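Local coordinates for protein polyprenyl synthetase (Zymomonas mobilis subsp. mobilis, PDB 4KKM) that probably acts as a prenyltransferase of the FPP/GGPP synthase family, joining isoprenoid diphosphates into longer chains with the help of divalent metal ions, at residues B[54-66]-B[122-136]. Residues are numbered along the deposited sequence; the frame is centred on the assembly and turned at random.
Sequences RRLVEAMRYAAIG and KPTVHKAFDDASAVL. With ACT (acetate ion), chain E.
Tyr62 reaches out from helix 54-64 and slots between Lys122 and Ala128. With its CG anti to the backbone N (chi1 177°), Tyr62 OH donates to Pro123 O at 2.5 Å, tilted from the carbonyl plane. Lys122, fully extended, runs antiparallel to the Tyr62 side chain: its CE makes a CH-pi contact over one ring face, and its NZ stands almost on the ring normal, 4.8 Å from the centroid, a cation-pi pair. The same NZ donates to Tyr62 O at 2.7 Å and more weakly to the carbonyls of Ile65 and Gly66. Ala128 CB covers the opposite face of the phenol, while Phe129 turns an edge toward the Tyr62 ring in an offset edge-to-face pair. Phe129 in turn lies over the helix backbone, Ala59 CA sitting 3.8 Å from its centroid. A phenylalanine in place of Tyr62 would probably leave Pro123 O without its donor and let the turn before helix 125-128 shift. Arg55 stretches along the Phe129 edge to a salt bridge with Asp130, whose single OD2 is shared by Arg55 NE and NH2, both at 3.0 Å, in weak, bent bonds; the two planes are nearly parallel (5°) but offset. NE also points weakly to Ser133 OG, and NH1 donates to OXT of an acetate, probably from the crystallisation liquor. Asp130 OD1 caps helix 131-150, accepting from Ser133 N (2.8 Å) and Ser133 OG. Leu56 CD1 packs on Leu136 CB, and both leucines also meet the second subunit. The contact thus joins helix 54-64 of the all-helical isoprenoid synthase fold to the segment following the first aspartate-rich motif (DDxxxxD), with calcium-binding Asp108 and Asp114; the lysine ammonium probably offsets the partial negative charge of carbonyls at the helix end and in the turn after it.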
loop_
_atom_site.group_PDB
_atom_site.type_symbol
_atom_site.label_atom_id
_atom_site.label_comp_id
_atom_site.label_asym_id
_atom_site.label_seq_id
_atom_site.Cartn_x
_atom_site.Cartn_y
_atom_site.Cartn_z
ATOM N N ARG B 54 17.325 8.429 5.609
ATOM C CA ARG B 54 17.555 8.068 7.004
ATOM C C ARG B 54 16.319 8.294 7.882
ATOM O O ARG B 54 15.876 7.390 8.595
ATOM C CB ARG B 54 18.748 8.839 7.568
ATOM C CG ARG B 54 19.132 8.419 8.979
ATOM C CD ARG B 54 20.420 9.114 9.411
ATOM N NE ARG B 54 20.966 8.526 10.631
ATOM C CZ ARG B 54 22.034 8.995 11.265
ATOM N NH1 ARG B 54 22.466 8.405 12.375
ATOM N NH2 ARG B 54 22.668 10.061 10.792
ATOM N N ARG B 55 15.759 9.494 7.805
ATOM C CA ARG B 55 14.646 9.880 8.665
ATOM C C ARG B 55 13.423 9.013 8.405
ATOM O O ARG B 55 12.745 8.580 9.337
ATOM C CB ARG B 55 14.301 11.355 8.455
ATOM C CG ARG B 55 13.240 11.898 9.402
ATOM C CD ARG B 55 13.012 13.387 9.151
ATOM N NE ARG B 55 12.214 14.024 10.200
ATOM C CZ ARG B 55 12.716 14.563 11.306
ATOM N NH1 ARG B 55 14.026 14.547 11.527
ATOM N NH2 ARG B 55 11.908 15.127 12.193
ATOM N N LEU B 56 13.143 8.762 7.130
ATOM C CA LEU B 56 12.012 7.920 6.765
ATOM C C LEU B 56 12.094 6.551 7.443
ATOM O O LEU B 56 11.151 6.102 8.105
ATOM C CB LEU B 56 11.956 7.740 5.246
ATOM C CG LEU B 56 10.999 6.635 4.776
ATOM C CD1 LEU B 56 9.537 7.017 5.025
ATOM C CD2 LEU B 56 11.227 6.322 3.301
ATOM N N VAL B 57 13.230 5.889 7.284
ATOM C CA VAL B 57 13.393 4.549 7.837
ATOM C C VAL B 57 13.430 4.585 9.369
ATOM O O VAL B 57 12.923 3.681 10.031
ATOM C CB VAL B 57 14.648 3.849 7.253
ATOM C CG1 VAL B 57 14.826 2.462 7.848
ATOM C CG2 VAL B 57 14.545 3.775 5.730
ATOM N N GLU B 58 14.016 5.631 9.945
ATOM C CA GLU B 58 13.997 5.745 11.404
ATOM C C GLU B 58 12.562 5.939 11.915
ATOM O O GLU B 58 12.209 5.427 12.976
ATOM C CB GLU B 58 14.952 6.839 11.906
ATOM C CG GLU B 58 16.411 6.412 11.814
ATOM C CD GLU B 58 17.394 7.497 12.213
ATOM O OE1 GLU B 58 17.005 8.685 12.245
ATOM O OE2 GLU B 58 18.560 7.151 12.494
ATOM N N ALA B 59 11.738 6.644 11.136
ATOM C CA ALA B 59 10.323 6.810 11.466
ATOM C C ALA B 59 9.574 5.483 11.366
ATOM O O ALA B 59 8.735 5.159 12.218
ATOM C CB ALA B 59 9.671 7.869 10.552
ATOM N N MET B 60 9.878 4.716 10.327
ATOM C CA MET B 60 9.269 3.399 10.157
ATOM C C MET B 60 9.635 2.495 11.332
ATOM O O MET B 60 8.784 1.790 11.878
ATOM C CB MET B 60 9.704 2.761 8.833
ATOM C CG MET B 60 9.189 3.485 7.583
ATOM S SD MET B 60 9.961 2.904 6.056
ATOM C CE MET B 60 9.098 1.335 5.801
ATOM N N ARG B 61 10.905 2.528 11.721
ATOM C CA ARG B 61 11.373 1.701 12.827
ATOM C C ARG B 61 10.741 2.137 14.144
ATOM O O ARG B 61 10.338 1.307 14.959
ATOM C CB ARG B 61 12.902 1.757 12.926
ATOM C CG ARG B 61 13.618 1.025 11.797
ATOM C CD ARG B 61 15.118 1.317 11.783
ATOM N NE ARG B 61 15.791 0.782 12.964
ATOM C CZ ARG B 61 16.301 -0.444 13.052
ATOM N NH1 ARG B 61 16.225 -1.280 12.024
ATOM N NH2 ARG B 61 16.885 -0.840 14.178
ATOM N N TYR B 62 10.676 3.448 14.353
ATOM C CA TYR B 62 10.070 3.986 15.563
ATOM C C TYR B 62 8.630 3.505 15.725
ATOM O O TYR B 62 8.199 3.156 16.827
ATOM C CB TYR B 62 10.111 5.513 15.541
ATOM C CG TYR B 62 9.425 6.145 16.727
ATOM C CD1 TYR B 62 10.084 6.276 17.946
ATOM C CD2 TYR B 62 8.124 6.616 16.630
ATOM C CE1 TYR B 62 9.462 6.855 19.031
ATOM C CE2 TYR B 62 7.494 7.190 17.708
ATOM C CZ TYR B 62 8.168 7.311 18.905
ATOM O OH TYR B 62 7.539 7.886 19.981
ATOM N N ALA B 63 7.886 3.489 14.626
ATOM C CA ALA B 63 6.483 3.081 14.659
ATOM C C ALA B 63 6.336 1.576 14.806
ATOM O O ALA B 63 5.496 1.106 15.572
ATOM C CB ALA B 63 5.775 3.537 13.387
ATOM N N ALA B 64 7.147 0.829 14.061
ATOM C CA ALA B 64 6.990 -0.626 13.962
ATOM C C ALA B 64 7.646 -1.421 15.090
ATOM O O ALA B 64 7.168 -2.499 15.449
ATOM C CB ALA B 64 7.499 -1.119 12.615
ATOM N N ILE B 65 8.742 -0.899 15.633
ATOM C CA ILE B 65 9.514 -1.625 16.637
ATOM C C ILE B 65 9.173 -1.194 18.056
ATOM O O ILE B 65 9.020 -0.004 18.332
ATOM C CB ILE B 65 11.036 -1.462 16.409
ATOM C CG1 ILE B 65 11.438 -2.048 15.055
ATOM C CG2 ILE B 65 11.833 -2.122 17.533
ATOM C CD1 ILE B 65 12.907 -1.841 14.724
ATOM N N GLY B 66 9.052 -2.173 18.949
ATOM C CA GLY B 66 8.785 -1.913 20.350
ATOM C C GLY B 66 7.363 -1.436 20.540
ATOM O O GLY B 66 7.128 -0.339 21.049
ATOM N N LYS B 122 3.713 6.412 24.308
ATOM C CA LYS B 122 4.627 6.608 23.194
ATOM C C LYS B 122 4.150 7.759 22.314
ATOM O O LYS B 122 3.045 7.703 21.771
ATOM C CB LYS B 122 4.697 5.313 22.381
ATOM C CG LYS B 122 5.702 5.299 21.247
ATOM C CD LYS B 122 5.812 3.891 20.682
ATOM C CE LYS B 122 6.812 3.818 19.548
ATOM N NZ LYS B 122 7.041 2.415 19.100
ATOM N N PRO B 123 4.974 8.816 22.184
ATOM C CA PRO B 123 4.573 9.904 21.291
ATOM C C PRO B 123 4.420 9.387 19.866
ATOM O O PRO B 123 5.166 8.509 19.431
ATOM C CB PRO B 123 5.731 10.907 21.396
ATOM C CG PRO B 123 6.874 10.141 21.960
ATOM C CD PRO B 123 6.270 9.078 22.832
ATOM N N THR B 124 3.433 9.914 19.158
ATOM C CA THR B 124 3.153 9.465 17.806
ATOM C C THR B 124 4.227 9.931 16.827
ATOM O O THR B 124 5.033 10.808 17.143
ATOM C CB THR B 124 1.775 9.950 17.352
ATOM O OG1 THR B 124 1.697 11.371 17.525
ATOM C CG2 THR B 124 0.684 9.275 18.186
ATOM N N VAL B 125 4.235 9.336 15.639
ATOM C CA VAL B 125 5.268 9.623 14.648
ATOM C C VAL B 125 5.308 11.101 14.254
ATOM O O VAL B 125 6.383 11.700 14.182
ATOM C CB VAL B 125 5.109 8.728 13.399
ATOM C CG1 VAL B 125 6.064 9.174 12.272
ATOM C CG2 VAL B 125 5.338 7.275 13.781
ATOM N N HIS B 126 4.141 11.698 14.026
ATOM C CA HIS B 126 4.100 13.099 13.616
ATOM C C HIS B 126 4.612 14.024 14.721
ATOM O O HIS B 126 5.043 15.139 14.450
ATOM C CB HIS B 126 2.704 13.516 13.128
ATOM C CG HIS B 126 1.655 13.518 14.195
ATOM N ND1 HIS B 126 1.191 14.676 14.786
ATOM C CD2 HIS B 126 0.964 12.505 14.771
ATOM C CE1 HIS B 126 0.269 14.376 15.679
ATOM N NE2 HIS B 126 0.112 13.063 15.690
ATOM N N LYS B 127 4.586 13.545 15.961
ATOM C CA LYS B 127 5.101 14.321 17.086
ATOM C C LYS B 127 6.609 14.134 17.274
ATOM O O LYS B 127 7.351 15.106 17.410
ATOM C CB LYS B 127 4.354 13.965 18.374
ATOM C CG LYS B 127 2.874 14.294 18.329
ATOM C CD LYS B 127 2.635 15.777 18.053
ATOM C CE LYS B 127 2.625 16.604 19.333
ATOM N NZ LYS B 127 3.948 16.664 20.016
ATOM N N ALA B 128 7.057 12.882 17.285
ATOM C CA ALA B 128 8.479 12.583 17.435
ATOM C C ALA B 128 9.260 13.025 16.198
ATOM O O ALA B 128 10.432 13.389 16.279
ATOM C CB ALA B 128 8.684 11.094 17.691
ATOM N N PHE B 129 8.595 12.992 15.051
ATOM C CA PHE B 129 9.225 13.390 13.797
ATOM C C PHE B 129 8.561 14.657 13.263
ATOM O O PHE B 129 8.861 15.756 13.726
ATOM C CB PHE B 129 9.175 12.234 12.785
ATOM C CG PHE B 129 10.046 11.061 13.170
ATOM C CD1 PHE B 129 9.623 10.147 14.131
ATOM C CD2 PHE B 129 11.295 10.885 12.591
ATOM C CE1 PHE B 129 10.426 9.076 14.509
ATOM C CE2 PHE B 129 12.102 9.814 12.956
ATOM C CZ PHE B 129 11.666 8.907 13.922
ATOM N N ASP B 130 7.658 14.495 12.303
ATOM C CA ASP B 130 6.861 15.599 11.771
ATOM C C ASP B 130 5.736 15.017 10.922
ATOM O O ASP B 130 5.708 13.815 10.679
ATOM C CB ASP B 130 7.719 16.557 10.947
ATOM C CG ASP B 130 8.627 15.831 9.973
ATOM O OD1 ASP B 130 8.108 15.237 9.007
ATOM O OD2 ASP B 130 9.860 15.860 10.173
ATOM N N ASP B 131 4.813 15.868 10.479
ATOM C CA ASP B 131 3.628 15.405 9.758
ATOM C C ASP B 131 3.996 14.697 8.457
ATOM O O ASP B 131 3.478 13.622 8.154
ATOM C CB ASP B 131 2.669 16.566 9.474
ATOM C CG ASP B 131 2.063 17.152 10.743
ATOM O OD1 ASP B 131 2.116 16.483 11.794
ATOM O OD2 ASP B 131 1.527 18.278 10.683
ATOM N N ALA B 132 4.899 15.294 7.690
ATOM C CA ALA B 132 5.288 14.695 6.416
ATOM C C ALA B 132 5.917 13.317 6.603
ATOM O O ALA B 132 5.662 12.391 5.828
ATOM C CB ALA B 132 6.232 15.622 5.667
ATOM N N SER B 133 6.742 13.179 7.634
ATOM C CA SER B 133 7.379 11.900 7.906
ATOM C C SER B 133 6.350 10.837 8.294
ATOM O O SER B 133 6.534 9.658 8.012
ATOM C CB SER B 133 8.437 12.047 9.003
ATOM O OG SER B 133 9.521 12.850 8.558
ATOM N N ALA B 134 5.278 11.250 8.958
ATOM C CA ALA B 134 4.221 10.312 9.316
ATOM C C ALA B 134 3.483 9.846 8.066
ATOM O O ALA B 134 3.176 8.668 7.923
ATOM C CB ALA B 134 3.253 10.938 10.317
ATOM N N VAL B 135 3.192 10.772 7.162
ATOM C CA VAL B 135 2.546 10.397 5.908
ATOM C C VAL B 135 3.397 9.359 5.160
ATOM O O VAL B 135 2.909 8.290 4.795
ATOM C CB VAL B 135 2.305 11.622 5.005
ATOM C CG1 VAL B 135 1.778 11.188 3.638
ATOM C CG2 VAL B 135 1.345 12.605 5.681
ATOM N N LEU B 136 4.677 9.677 4.967
ATOM C CA LEU B 136 5.579 8.833 4.176
ATOM C C LEU B 136 5.919 7.500 4.837
ATOM O O LEU B 136 5.935 6.461 4.173
ATOM C CB LEU B 136 6.868 9.593 3.837
ATOM C CG LEU B 136 6.702 10.807 2.913
ATOM C CD1 LEU B 136 8.056 11.418 2.566
ATOM C CD2 LEU B 136 5.940 10.434 1.638
HETATM C C ACT E . 17.676 12.945 11.146
HETATM O O ACT E . 17.832 13.237 12.358
HETATM O OXT ACT E . 16.511 12.638 10.779
HETATM C CH3 ACT E . 18.837 12.956 10.194
#